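Local coordinates for protein probable thiol peroxidase (Chromobacterium violaceum, PDB 3KEB) that probably acts as a thiol-dependent peroxidase of the thioredoxin-fold redoxin family, reducing peroxides, at residues A[10-16]-A[129-133]; A[17-21]-A[151-155]; A[28-33]-A[119-123]; A[72-76]-A[161-165]; A[91-96]-A[110-114]. One frame throughout, in Å; residues are numbered along the deposited sequence. Where two conformers were deposited one is given.

Interaction 1 (A[10-16]-A[129-133]); sequences YGDEMLP and EYPLS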
# COMPACT_ATOMS: atom_id res chain seq x y z
N TYR A 10 5.15 -12.37 -14.99
CA TYR A 10 5.40 -12.50 -13.55
C TYR A 10 5.32 -13.98 -13.28
O TYR A 10 4.25 -14.55 -13.22
CB TYR A 10 4.36 -11.68 -12.74
CG TYR A 10 4.38 -11.93 -11.26
CD1 TYR A 10 5.50 -11.63 -10.51
CD2 TYR A 10 3.26 -12.40 -10.59
CE1 TYR A 10 5.53 -11.85 -9.14
CE2 TYR A 10 3.27 -12.59 -9.20
CZ TYR A 10 4.39 -12.30 -8.49
OH TYR A 10 4.43 -12.47 -7.13
N GLY A 11 6.47 -14.63 -13.14
CA GLY A 11 6.49 -16.11 -13.06
C GLY A 11 5.89 -16.70 -14.31
O GLY A 11 6.28 -16.31 -15.44
N ASP A 12 4.88 -17.54 -14.12
CA ASP A 12 4.19 -18.16 -15.25
C ASP A 12 2.93 -17.38 -15.69
O ASP A 12 2.15 -17.84 -16.53
CB ASP A 12 3.88 -19.66 -14.98
CG ASP A 12 2.59 -19.90 -14.19
OD1 ASP A 12 2.05 -18.97 -13.55
OD2 ASP A 12 2.13 -21.07 -14.22
N GLU A 13 2.73 -16.18 -15.17
CA GLU A 13 1.53 -15.42 -15.59
C GLU A 13 1.98 -14.28 -16.53
O GLU A 13 3.03 -13.69 -16.31
CB GLU A 13 0.88 -14.81 -14.37
CG GLU A 13 0.41 -15.81 -13.26
CD GLU A 13 -0.93 -16.40 -13.58
OE1 GLU A 13 -1.47 -16.09 -14.66
OE2 GLU A 13 -1.44 -17.20 -12.76
N MSE A 14 1.18 -13.98 -17.55
CA MSE A 14 1.39 -12.86 -18.45
C MSE A 14 0.17 -11.95 -18.30
O MSE A 14 -0.96 -12.37 -18.56
CB MSE A 14 1.46 -13.41 -19.88
CG MSE A 14 2.17 -12.58 -20.81
SE MSE A 14 2.33 -13.61 -22.51
CE MSE A 14 0.72 -14.60 -22.60
N LEU A 15 0.41 -10.73 -17.86
CA LEU A 15 -0.62 -9.82 -17.39
C LEU A 15 -0.64 -8.54 -18.20
O LEU A 15 0.43 -7.95 -18.48
CB LEU A 15 -0.35 -9.48 -15.93
CG LEU A 15 -0.19 -10.69 -14.98
CD1 LEU A 15 0.20 -10.18 -13.56
CD2 LEU A 15 -1.42 -11.66 -15.01
N PRO A 16 -1.83 -8.10 -18.58
CA PRO A 16 -1.86 -6.78 -19.26
C PRO A 16 -1.45 -5.64 -18.39
O PRO A 16 -1.65 -5.68 -17.15
CB PRO A 16 -3.33 -6.62 -19.70
CG PRO A 16 -4.04 -7.97 -19.37
CD PRO A 16 -3.18 -8.64 -18.33
N GLU A 129 -5.15 -7.63 -13.29
CA GLU A 129 -5.37 -9.08 -13.16
C GLU A 129 -4.56 -9.75 -12.08
O GLU A 129 -3.43 -9.39 -11.86
CB GLU A 129 -5.04 -9.81 -14.46
CG GLU A 129 -5.85 -9.34 -15.60
CD GLU A 129 -5.80 -10.28 -16.78
OE1 GLU A 129 -5.26 -11.41 -16.66
OE2 GLU A 129 -6.32 -9.87 -17.85
N TYR A 130 -5.15 -10.77 -11.47
CA TYR A 130 -4.47 -11.67 -10.53
C TYR A 130 -3.19 -12.17 -11.17
O TYR A 130 -3.24 -12.54 -12.37
CB TYR A 130 -5.39 -12.92 -10.22
CG TYR A 130 -4.66 -14.03 -9.50
CD1 TYR A 130 -4.40 -13.96 -8.14
CD2 TYR A 130 -4.20 -15.17 -10.19
CE1 TYR A 130 -3.69 -14.95 -7.48
CE2 TYR A 130 -3.51 -16.19 -9.52
CZ TYR A 130 -3.26 -16.08 -8.16
OH TYR A 130 -2.56 -17.05 -7.46
N PRO A 131 -2.10 -12.25 -10.41
CA PRO A 131 -1.96 -11.91 -9.00
C PRO A 131 -1.42 -10.50 -8.70
O PRO A 131 -1.10 -10.20 -7.57
CB PRO A 131 -0.93 -12.92 -8.51
CG PRO A 131 -0.21 -13.34 -9.71
CD PRO A 131 -0.87 -12.85 -10.92
N LEU A 132 -1.21 -9.69 -9.72
CA LEU A 132 -0.62 -8.36 -9.52
C LEU A 132 -1.65 -7.23 -9.61
O LEU A 132 -1.29 -6.06 -9.70
CB LEU A 132 0.55 -8.13 -10.48
CG LEU A 132 1.79 -8.99 -10.20
CD1 LEU A 132 2.90 -8.64 -11.17
CD2 LEU A 132 2.28 -8.91 -8.70
N SER A 133 -2.92 -7.57 -9.52
CA SER A 133 -3.99 -6.60 -9.48
C SER A 133 -3.74 -5.48 -8.47
O SER A 133 -3.43 -5.73 -7.27
CB SER A 133 -5.28 -7.30 -9.12
OG SER A 133 -6.34 -6.39 -9.16
O HOH W 1 -3.39 -12.87 -18.15
O HOH W 2 -4.06 -6.37 -15.90
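Tyr10 turns CG away from its backbone N (chi1 170°), which lays the ring against Pro131 and Leu132. Leu132 has CG opposite its carbonyl carbon (chi1 -68°) and meets that ring with both methyls. Its CD1 sits over one face, 4.0 Å from the centroid of the Tyr10 ring and 27° off the normal, a CH-pi contact. CD2 lies over the same ring, out toward CE2. The ring of Pro131 comes in at the edge of Tyr10, with Pro131 CG 3.6 Å from Tyr10 CE2. A cis peptide bond precedes Pro131.

Leu15 sends its two methyls to different partners. Leu15 CD1 packs on Leu132 CB at 3.7 Å, while Leu15 CD2 faces the carbonyl of Tyr130. The carboxylate of Glu129 lies across Pro16, with Glu129 OE2 3.3 Å from Pro16 CG. Two waters bridge hairpin and loop. One lies between Met14 O and Glu129 OE1, 2.8 Å from the latter. The other donates to Pro16 O at 2.8 Å and accepts a weak bond from Glu129 N.

The first segment is the turn and second strand of a beta hairpin, closed by a type II' turn from Tyr10 to Glu13. The other is the loop between helix 119-122 and strand 139-143. Lys38 of the second subunit packs on Tyr130, Pro131 and Leu132, so the contact forms part of the dimer interface. The direct contact is mostly apolar packing, with one CH-pi contact. Oxygens of Glu129 and Tyr130 lie against aliphatic carbons of Pro16 and Leu15, and polar links between hairpin and loop run through water.

Interaction 2 (A[17-21]-A[151-155]); sequences VIGDF and YSERL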
# COMPACT_ATOMS: atom_id res chain seq x y z
N VAL A 17 -0.85 -4.63 -19.02
CA VAL A 17 -0.51 -3.38 -18.38
C VAL A 17 -1.25 -2.32 -19.18
O VAL A 17 -1.17 -2.29 -20.40
CB VAL A 17 0.99 -3.13 -18.39
CG1 VAL A 17 1.37 -1.80 -17.65
CG2 VAL A 17 1.71 -4.38 -17.73
N ILE A 18 -1.95 -1.45 -18.46
CA ILE A 18 -2.94 -0.58 -19.00
C ILE A 18 -2.57 0.90 -18.85
O ILE A 18 -2.02 1.30 -17.83
CB ILE A 18 -4.30 -0.80 -18.26
CG1 ILE A 18 -4.76 -2.27 -18.36
CG2 ILE A 18 -5.33 0.12 -18.86
CD1 ILE A 18 -4.89 -2.70 -19.78
N GLY A 19 -2.93 1.70 -19.85
CA GLY A 19 -2.74 3.14 -19.80
C GLY A 19 -1.72 3.59 -20.82
O GLY A 19 -1.08 2.77 -21.46
N ASP A 20 -1.50 4.89 -20.90
CA ASP A 20 -0.56 5.50 -21.85
C ASP A 20 0.76 5.79 -21.14
O ASP A 20 0.89 6.73 -20.37
CB ASP A 20 -1.13 6.81 -22.37
CG ASP A 20 -2.38 6.61 -23.26
OD1 ASP A 20 -2.58 5.49 -23.79
OD2 ASP A 20 -3.12 7.59 -23.46
N PHE A 21 1.75 5.01 -21.47
CA PHE A 21 3.05 5.12 -20.82
C PHE A 21 3.78 6.29 -21.49
O PHE A 21 3.74 6.41 -22.74
CB PHE A 21 3.80 3.81 -21.03
CG PHE A 21 5.18 3.79 -20.36
CD1 PHE A 21 5.28 3.85 -19.02
CD2 PHE A 21 6.32 3.64 -21.12
CE1 PHE A 21 6.50 3.81 -18.42
CE2 PHE A 21 7.56 3.60 -20.54
CZ PHE A 21 7.65 3.68 -19.19
N TYR A 151 14.04 9.14 -22.02
CA TYR A 151 14.05 7.69 -22.14
C TYR A 151 12.93 7.12 -21.27
O TYR A 151 12.74 7.58 -20.12
CB TYR A 151 15.42 7.12 -21.64
CG TYR A 151 15.46 5.66 -21.69
CD1 TYR A 151 15.82 5.02 -22.84
CD2 TYR A 151 15.06 4.88 -20.58
CE1 TYR A 151 15.85 3.62 -22.91
CE2 TYR A 151 15.07 3.47 -20.64
CZ TYR A 151 15.49 2.86 -21.81
OH TYR A 151 15.52 1.48 -21.95
N SER A 152 12.23 6.12 -21.76
CA SER A 152 11.26 5.40 -20.91
C SER A 152 11.23 3.91 -21.30
O SER A 152 11.36 3.58 -22.47
CB SER A 152 9.85 6.06 -20.96
OG SER A 152 9.23 5.92 -22.24
N GLU A 153 11.02 3.02 -20.34
CA GLU A 153 10.97 1.61 -20.61
C GLU A 153 10.10 0.96 -19.56
O GLU A 153 10.25 1.21 -18.36
CB GLU A 153 12.41 1.04 -20.54
CG GLU A 153 12.51 -0.48 -20.69
CD GLU A 153 13.89 -1.03 -20.30
OE1 GLU A 153 14.75 -0.31 -19.75
OE2 GLU A 153 14.09 -2.21 -20.56
N ARG A 154 9.23 0.07 -19.99
CA ARG A 154 8.56 -0.85 -19.07
C ARG A 154 9.15 -2.20 -19.19
O ARG A 154 9.46 -2.64 -20.28
CB ARG A 154 7.10 -0.93 -19.43
CG ARG A 154 6.45 0.28 -19.13
CD ARG A 154 5.00 0.21 -19.45
NE ARG A 154 4.74 0.26 -20.90
CZ ARG A 154 3.52 0.34 -21.44
NH1 ARG A 154 2.45 0.35 -20.69
NH2 ARG A 154 3.36 0.37 -22.78
N LEU A 155 9.39 -2.85 -18.06
CA LEU A 155 9.89 -4.18 -18.07
C LEU A 155 8.84 -5.16 -18.59
O LEU A 155 7.69 -5.14 -18.15
CB LEU A 155 10.31 -4.61 -16.65
CG LEU A 155 11.47 -3.91 -15.98
CD1 LEU A 155 11.78 -4.69 -14.63
CD2 LEU A 155 12.65 -3.86 -16.96
O HOH W 3 -0.54 0.12 -21.83
O HOH W 4 1.21 2.79 -23.46
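Phe21 and Ser152 have the nearest backbones, with CA atoms 8.2 Å apart; at that separation the link is made by side chains and water. Strand 149-154 is an edge strand, within this chain, of the mixed sheet of the thioredoxin-like fold. The loop 17-21 leads from the hairpin near the chain start toward strand 32-35.

The centre of the contact is Phe21 against Arg154. The two side chains run past each other in opposite directions. Arg154 CG stands 3.5 Å from the centroid of the Phe21 ring, 8° off the normal, a CH-pi contact. The chain bends at chi3 (-75°), and this brings the guanidinium back over the base of the ring. Its plane lies 6° from that of the ring, and Phe21 CB rests on its face, 3.5 Å from Arg154 CZ. Arg154 also makes a cation-pi contact with Phe6 and donates from NH1 to Gly124 O.

The outer edge of the Phe21 ring, CE2 and CZ, also reaches the strand. The backbone N of Glu153 lies at the ring edge. Ser152 CB and OG approach Phe21 CE2 as well. Ser152 OG has its hydrogen bond with Pro22 O. Val17 CG1 touches the guanidinium obliquely, 3.9 Å from Arg154 NH1.

Two waters link the guanidinium to the loop backbone. One of them binds Gly19 O, Phe21 N and, weakly, Arg154 NH2. The other lies in the guanidinium plane, accepts from Arg154 NH1 at 3.2 Å and sits between Val17 O and Gly19 O, 2.7 Å from the latter.

Interaction 3 (A[28-33]-A[119-123]); sequences LPSFML and FHKRY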
# COMPACT_ATOMS: atom_id res chain seq x y z
N LEU A 28 6.14 14.98 -18.52
CA LEU A 28 5.57 14.07 -17.52
C LEU A 28 4.15 14.45 -17.15
O LEU A 28 3.82 15.67 -16.95
CB LEU A 28 6.43 13.99 -16.27
CG LEU A 28 7.85 13.42 -16.33
CD1 LEU A 28 8.63 13.82 -15.11
CD2 LEU A 28 7.84 11.90 -16.52
N PRO A 29 3.28 13.43 -17.05
CA PRO A 29 1.96 13.71 -16.45
C PRO A 29 2.08 14.15 -15.01
O PRO A 29 2.96 13.68 -14.30
CB PRO A 29 1.21 12.35 -16.55
CG PRO A 29 1.83 11.67 -17.72
CD PRO A 29 3.34 12.06 -17.56
N SER A 30 1.18 15.05 -14.59
CA SER A 30 1.16 15.51 -13.24
C SER A 30 0.81 14.34 -12.35
O SER A 30 0.21 13.36 -12.78
CB SER A 30 0.15 16.64 -13.06
OG SER A 30 -1.14 16.13 -13.30
N PHE A 31 1.25 14.41 -11.11
CA PHE A 31 0.84 13.43 -10.13
C PHE A 31 0.62 14.10 -8.77
O PHE A 31 1.18 15.18 -8.50
CB PHE A 31 1.82 12.22 -10.07
CG PHE A 31 3.25 12.54 -9.70
CD1 PHE A 31 4.28 12.31 -10.64
CD2 PHE A 31 3.61 12.95 -8.42
CE1 PHE A 31 5.59 12.54 -10.31
CE2 PHE A 31 4.96 13.23 -8.07
CZ PHE A 31 5.95 12.99 -9.00
N MSE A 32 -0.21 13.45 -7.95
CA MSE A 32 -0.47 13.84 -6.56
C MSE A 32 -0.27 12.59 -5.73
O MSE A 32 -1.19 11.78 -5.66
CB MSE A 32 -1.94 14.27 -6.40
CG MSE A 32 -2.30 15.53 -7.14
SE MSE A 32 -4.21 16.03 -7.00
CE MSE A 32 -5.07 14.27 -7.29
N LEU A 33 0.91 12.40 -5.15
CA LEU A 33 1.25 11.19 -4.43
C LEU A 33 1.52 11.55 -2.97
O LEU A 33 1.36 12.70 -2.59
CB LEU A 33 2.50 10.52 -5.07
CG LEU A 33 2.22 10.06 -6.51
CD1 LEU A 33 3.50 9.56 -7.13
CD2 LEU A 33 1.13 8.98 -6.54
N PHE A 119 -3.00 7.53 -10.66
CA PHE A 119 -1.64 7.60 -11.12
C PHE A 119 -1.35 6.42 -12.08
O PHE A 119 -0.76 6.61 -13.14
CB PHE A 119 -0.68 7.44 -9.93
CG PHE A 119 0.73 7.24 -10.35
CD1 PHE A 119 1.53 8.33 -10.69
CD2 PHE A 119 1.27 5.98 -10.44
CE1 PHE A 119 2.81 8.14 -11.10
CE2 PHE A 119 2.52 5.80 -10.86
CZ PHE A 119 3.32 6.90 -11.19
N HIS A 120 -1.74 5.22 -11.68
CA HIS A 120 -1.39 4.03 -12.48
C HIS A 120 -1.85 4.14 -13.95
O HIS A 120 -1.08 3.90 -14.86
CB HIS A 120 -1.99 2.75 -11.90
CG HIS A 120 -1.60 2.39 -10.50
ND1 HIS A 120 -1.60 3.27 -9.44
CD2 HIS A 120 -1.33 1.17 -9.96
CE1 HIS A 120 -1.24 2.62 -8.34
NE2 HIS A 120 -1.10 1.34 -8.64
N LYS A 121 -3.09 4.51 -14.20
CA LYS A 121 -3.51 4.55 -15.57
C LYS A 121 -2.82 5.70 -16.29
O LYS A 121 -2.40 5.55 -17.45
CB LYS A 121 -5.02 4.66 -15.65
CG LYS A 121 -5.54 4.55 -17.08
CD LYS A 121 -6.96 3.92 -17.11
CE LYS A 121 -7.44 3.75 -18.55
NZ LYS A 121 -8.90 3.39 -18.61
N ARG A 122 -2.66 6.84 -15.61
CA ARG A 122 -2.11 8.05 -16.19
C ARG A 122 -0.65 7.87 -16.61
O ARG A 122 -0.19 8.58 -17.47
CB ARG A 122 -2.25 9.26 -15.21
CG ARG A 122 -3.73 9.81 -15.04
CD ARG A 122 -3.96 10.93 -13.93
NE ARG A 122 -2.97 12.01 -13.91
CZ ARG A 122 -2.85 12.98 -14.83
NH1 ARG A 122 -3.68 13.07 -15.87
NH2 ARG A 122 -1.90 13.89 -14.69
N TYR A 123 0.08 6.94 -15.94
CA TYR A 123 1.49 6.65 -16.24
C TYR A 123 1.65 5.32 -17.01
O TYR A 123 2.77 4.91 -17.29
CB TYR A 123 2.34 6.63 -14.98
CG TYR A 123 2.98 7.99 -14.70
CD1 TYR A 123 2.22 9.05 -14.29
CD2 TYR A 123 4.34 8.21 -14.91
CE1 TYR A 123 2.75 10.30 -14.08
CE2 TYR A 123 4.91 9.46 -14.66
CZ TYR A 123 4.11 10.50 -14.26
OH TYR A 123 4.65 11.76 -14.04
O HOH W 5 -0.96 15.93 -16.60
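Strand 32-35 of the central sheet and the residues leading into it meet the short helix 119-122 here, with Pro29 and Phe31 lying against Tyr123 and Phe119. Tyr123, just past the helix, carries much of the contact. Its OH donates to Pro29 O at 2.6 Å, in the carbonyl plane and on a lone pair (C=O...donor angle 145°). The Pro29 ring packs on the same side chain, with CD over one face of the Tyr123 ring, 4.2 Å from its centroid. Tyr123 OH also lies at the edge of the Phe31 ring, 3.5 Å from Phe31 CD1.

In one of its two conformers Arg122 bends at chi3 (46°) and reaches Ser30. Its NH2 then donates to Ser30 O at 2.9 Å, with the donor tilted 34° from the carbonyl plane. In the same conformer a water joins this NH2 to Ser30 N. Deeper in, Phe119 CD1 packs on Phe31 CB at 3.9 Å, and Leu33 CD2 meets Phe119 CB at 4.1 Å. Leu33 and Phe119 both reach Ile88 of strand 84-89. The polar links thus lie beside an apolar layer of helix against sheet, as in the alpha/beta architecture of the thioredoxin fold.

Interaction 4 (A[72-76]-A[161-165]); sequences ETRRF and FFDFD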
# COMPACT_ATOMS: atom_id res chain seq x y z
N GLU A 72 20.25 -2.12 -8.26
CA GLU A 72 20.96 -1.98 -9.54
C GLU A 72 20.81 -0.54 -10.07
O GLU A 72 21.70 0.03 -10.68
CB GLU A 72 20.42 -3.01 -10.55
CG GLU A 72 20.75 -4.41 -10.11
CD GLU A 72 22.22 -4.60 -9.94
OE1 GLU A 72 22.89 -4.51 -10.98
OE2 GLU A 72 22.70 -4.81 -8.79
N THR A 73 19.67 0.03 -9.81
CA THR A 73 19.36 1.40 -10.23
C THR A 73 20.21 2.39 -9.38
O THR A 73 20.76 3.33 -9.94
CB THR A 73 17.86 1.74 -10.02
OG1 THR A 73 17.02 0.84 -10.75
CG2 THR A 73 17.54 3.19 -10.52
N ARG A 74 20.30 2.18 -8.07
CA ARG A 74 21.19 2.98 -7.21
C ARG A 74 22.64 2.89 -7.69
O ARG A 74 23.35 3.90 -7.78
CB ARG A 74 21.12 2.53 -5.74
CG ARG A 74 19.76 2.79 -5.14
CD ARG A 74 19.64 2.45 -3.63
NE ARG A 74 19.65 1.03 -3.29
CZ ARG A 74 20.63 0.42 -2.63
NH1 ARG A 74 20.55 -0.87 -2.37
NH2 ARG A 74 21.73 1.10 -2.27
N ARG A 75 23.09 1.67 -8.01
CA ARG A 75 24.43 1.48 -8.50
C ARG A 75 24.68 2.22 -9.83
O ARG A 75 25.74 2.87 -10.00
CB ARG A 75 24.82 0.00 -8.63
CG ARG A 75 25.08 -0.64 -7.25
CD ARG A 75 25.11 -2.14 -7.35
NE ARG A 75 25.40 -2.81 -6.08
CZ ARG A 75 25.66 -4.11 -5.98
NH1 ARG A 75 25.71 -4.86 -7.08
NH2 ARG A 75 25.92 -4.65 -4.79
N PHE A 76 23.73 2.14 -10.76
CA PHE A 76 23.84 2.88 -12.01
C PHE A 76 24.06 4.36 -11.72
O PHE A 76 24.90 5.01 -12.33
CB PHE A 76 22.53 2.75 -12.75
CG PHE A 76 22.43 3.65 -13.91
CD1 PHE A 76 23.27 3.46 -15.01
CD2 PHE A 76 21.49 4.66 -13.92
CE1 PHE A 76 23.18 4.31 -16.09
CE2 PHE A 76 21.39 5.52 -15.02
CZ PHE A 76 22.22 5.30 -16.11
N PHE A 161 16.16 -6.48 -15.37
CA PHE A 161 16.62 -5.14 -15.06
C PHE A 161 16.36 -4.18 -16.21
O PHE A 161 16.29 -4.56 -17.38
CB PHE A 161 18.12 -5.09 -14.66
CG PHE A 161 18.50 -5.95 -13.47
CD1 PHE A 161 17.63 -6.17 -12.43
CD2 PHE A 161 19.74 -6.56 -13.43
CE1 PHE A 161 17.98 -6.98 -11.36
CE2 PHE A 161 20.11 -7.34 -12.36
CZ PHE A 161 19.21 -7.55 -11.32
N PHE A 162 16.26 -2.90 -15.88
CA PHE A 162 16.19 -1.86 -16.90
C PHE A 162 17.43 -1.85 -17.79
O PHE A 162 18.49 -2.33 -17.40
CB PHE A 162 16.06 -0.49 -16.21
CG PHE A 162 14.89 -0.38 -15.27
CD1 PHE A 162 13.58 -0.57 -15.74
CD2 PHE A 162 15.10 -0.03 -13.94
CE1 PHE A 162 12.51 -0.50 -14.88
CE2 PHE A 162 13.99 0.10 -13.09
CZ PHE A 162 12.71 -0.14 -13.56
N ASP A 163 17.32 -1.26 -18.98
CA ASP A 163 18.41 -1.17 -19.95
C ASP A 163 19.29 0.04 -19.60
O ASP A 163 19.24 1.09 -20.26
CB ASP A 163 17.86 -1.02 -21.36
CG ASP A 163 18.92 -1.21 -22.44
OD1 ASP A 163 20.11 -1.22 -22.13
OD2 ASP A 163 18.54 -1.32 -23.63
N PHE A 164 20.09 -0.15 -18.54
CA PHE A 164 20.89 0.90 -18.03
C PHE A 164 21.92 1.33 -19.07
O PHE A 164 22.21 2.51 -19.19
CB PHE A 164 21.58 0.49 -16.74
CG PHE A 164 20.66 0.26 -15.58
CD1 PHE A 164 19.85 1.28 -15.10
CD2 PHE A 164 20.56 -0.99 -15.01
CE1 PHE A 164 18.96 1.06 -14.03
CE2 PHE A 164 19.70 -1.22 -13.95
CZ PHE A 164 18.89 -0.21 -13.48
N ASP A 165 22.47 0.38 -19.83
CA ASP A 165 23.40 0.75 -20.91
C ASP A 165 22.80 1.76 -21.89
O ASP A 165 23.48 2.71 -22.33
CB ASP A 165 23.92 -0.45 -21.66
CG ASP A 165 24.93 -1.26 -20.85
OD1 ASP A 165 25.46 -0.74 -19.82
OD2 ASP A 165 25.16 -2.43 -21.22
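Phe164 lies against Glu72, Thr73 and Phe76, one turn of helix 67-77. Its CG is opposite the carbonyl carbon (chi1 -67°), which carries the ring from the start of helix 164-177 to that turn. Phe76 has the other setting, with CG opposite its backbone N (chi1 170°). Its ring is then laid beside Phe164. The planes are 26° apart and the centroids 5.2 Å apart, so the rings are slid apart and barely overlap. Phe164 CD1 sits over one face of Phe76, 3.7 Å from Phe76 CG. In return Phe76 CB lies over a face of Phe164, a CH-pi contact.

Thr73 meets the edges of two rings. Its OG1 is 3.5 Å from Phe164 CZ and 3.8 Å from Phe162 CD2. That hydroxyl is hydrogen-bonded to Leu69 O in its own helix, so its polar need is met there.

Glu72 has CG opposite its carbonyl carbon, which sets CG over the face of the Phe161 ring, 3.8 Å from its centroid. A bend at chi2 then turns the carboxylate. Glu72 CB touches Phe164 CE2 at 3.9 Å. The carboxylate makes a charge-only contact with Arg75 of its own helix.

Asp163 is the N-cap of helix 164-177, with OD1 accepting from Ala166 N. Phe76 also packs on Ile167 and Leu171 of that helix, and Phe162 and Thr73 reach Val54 of strand 51-55. Helix 67-77 therefore meets the start of helix 164-177 and the residues leading into it through ring faces, ring edges and aliphatic carbons, while the Glu72 charge and the Asp163 cap find partners on their own side.

Interaction 5 (A[91-96]-A[110-114]); sequences DSPSSL and LLSTL
Ser112 and Leu96 face each other where strand 109-112 ends beside the start of helix 93-103. Ser112 can be followed outward from the backbone. Its CB lies 3.0 Å from Asp91 O and 3.7 Å from Leu96 CD1. Its OG is turned opposite the backbone N (chi1 168°), which directs it to the loop before the helix. There OG donates to Asp91 O at 2.7 Å, with the donor tilted 18° from the carbonyl plane. The same OG accepts from Leu114 N at 3.0 Å, an ST turn, so one hydroxyl is held by two bonds. Pro93 CD touches it too.

These pieces belong to a beta-alpha-beta unit: strand 84-89, helix 93-103 and strand 109-112. Ser92 is the N-cap of the helix, and its OG accepts from Ser95 N. Ser92 OG is also hydrogen-bonded to Asp91 OD1 of the second subunit, and this chain's Asp91 makes the reciprocal bond. Within its own chain, Asp91 OD2 is hydrogen-bonded to Thr89 OG1 and Val59 N, and OD1 to Ser58 OG. The helix start therefore lies at the dimer interface.

Leu96 lays its CD1 on the strand backbone, 3.5 Å from Leu111 C. Its CB packs on Leu110 CB at 4.1 Å. Leu110 CD1 returns to the helix and meets Leu96 O. Near the other end, Pro93 CD packs on Leu114 CD1 at 3.7 Å, and both residues also touch Val34 of the neighbouring strand 32-35.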
# COMPACT_ATOMS: atom_id res chain seq x y z
N ASP A 91 2.89 0.51 -2.19
CA ASP A 91 3.11 0.35 -0.76
C ASP A 91 2.54 1.51 0.03
O ASP A 91 2.48 2.66 -0.49
CB ASP A 91 4.59 0.25 -0.45
CG ASP A 91 5.23 -0.92 -1.09
OD1 ASP A 91 4.71 -2.05 -0.91
OD2 ASP A 91 6.31 -0.74 -1.74
N SER A 92 2.17 1.25 1.27
CA SER A 92 1.72 2.31 2.15
C SER A 92 2.91 3.25 2.48
O SER A 92 4.07 2.79 2.53
CB SER A 92 1.17 1.77 3.45
OG SER A 92 2.20 1.11 4.17
N PRO A 93 2.62 4.53 2.79
CA PRO A 93 3.68 5.35 3.33
C PRO A 93 4.39 4.71 4.53
O PRO A 93 5.62 4.81 4.64
CB PRO A 93 2.97 6.63 3.71
CG PRO A 93 1.82 6.73 2.77
CD PRO A 93 1.38 5.28 2.56
N SER A 94 3.65 4.08 5.42
CA SER A 94 4.26 3.44 6.60
C SER A 94 5.31 2.38 6.21
O SER A 94 6.38 2.27 6.85
CB SER A 94 3.17 2.79 7.48
OG SER A 94 2.12 3.76 7.70
N SER A 95 4.96 1.53 5.24
CA SER A 95 5.91 0.52 4.75
C SER A 95 7.11 1.13 4.02
O SER A 95 8.21 0.62 4.15
CB SER A 95 5.24 -0.49 3.81
OG SER A 95 4.19 -1.14 4.51
N LEU A 96 6.90 2.22 3.29
CA LEU A 96 8.01 2.93 2.61
C LEU A 96 8.97 3.50 3.69
O LEU A 96 10.19 3.39 3.58
CB LEU A 96 7.46 4.01 1.68
CG LEU A 96 6.68 3.51 0.46
CD1 LEU A 96 6.00 4.68 -0.33
CD2 LEU A 96 7.60 2.68 -0.44
N LEU A 110 10.56 8.16 -1.89
CA LEU A 110 9.68 7.00 -1.85
C LEU A 110 8.24 7.48 -1.78
O LEU A 110 7.82 8.11 -0.77
CB LEU A 110 10.06 6.18 -0.61
CG LEU A 110 11.48 5.62 -0.56
CD1 LEU A 110 11.77 5.02 0.80
CD2 LEU A 110 11.67 4.53 -1.65
N LEU A 111 7.50 7.23 -2.85
CA LEU A 111 6.14 7.75 -3.00
C LEU A 111 5.17 6.61 -3.16
O LEU A 111 5.44 5.66 -3.89
CB LEU A 111 6.05 8.65 -4.22
CG LEU A 111 7.13 9.74 -4.33
CD1 LEU A 111 6.77 10.66 -5.53
CD2 LEU A 111 7.30 10.57 -3.04
N SER A 112 4.02 6.77 -2.51
CA SER A 112 2.95 5.82 -2.49
C SER A 112 1.79 6.34 -3.32
O SER A 112 1.49 7.56 -3.33
CB SER A 112 2.47 5.65 -1.07
OG SER A 112 1.25 4.95 -1.04
N THR A 113 1.14 5.42 -4.00
CA THR A 113 -0.03 5.76 -4.79
C THR A 113 -1.32 5.71 -3.99
O THR A 113 -2.43 5.82 -4.57
CB THR A 113 -0.18 4.85 -5.98
OG1 THR A 113 -0.34 3.51 -5.56
CG2 THR A 113 1.08 4.93 -6.90
N LEU A 114 -1.24 5.56 -2.67
CA LEU A 114 -2.52 5.44 -1.95
C LEU A 114 -3.41 6.70 -2.06
O LEU A 114 -4.59 6.57 -2.11
CB LEU A 114 -2.36 4.94 -0.50
CG LEU A 114 -2.37 5.99 0.56
CD1 LEU A 114 -2.31 5.44 2.00
CD2 LEU A 114 -1.17 6.84 0.23

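In the fold
Interactions 2, 3 and 5 reach the same central sheet. Interaction 3 touches both others: Phe21 CD1 is 3.2 Å from Tyr123 O, and Leu33 CD2 is 3.5 Å from Ser112 O. Interaction 4 joins interaction 2 through a probable hydrogen bond from Asp163 N to Glu153 OE1, at 2.8 Å. Interactions 4 and 5 lie on opposite sides of the chain's centre, with their own centres about 22 Å apart. Interaction 1 adjoins interaction 2 along the chain, with centres about 16 Å apart. Interactions 1 and 5 do not touch, their nearest atoms being about 10 Å apart, yet both meet the second subunit.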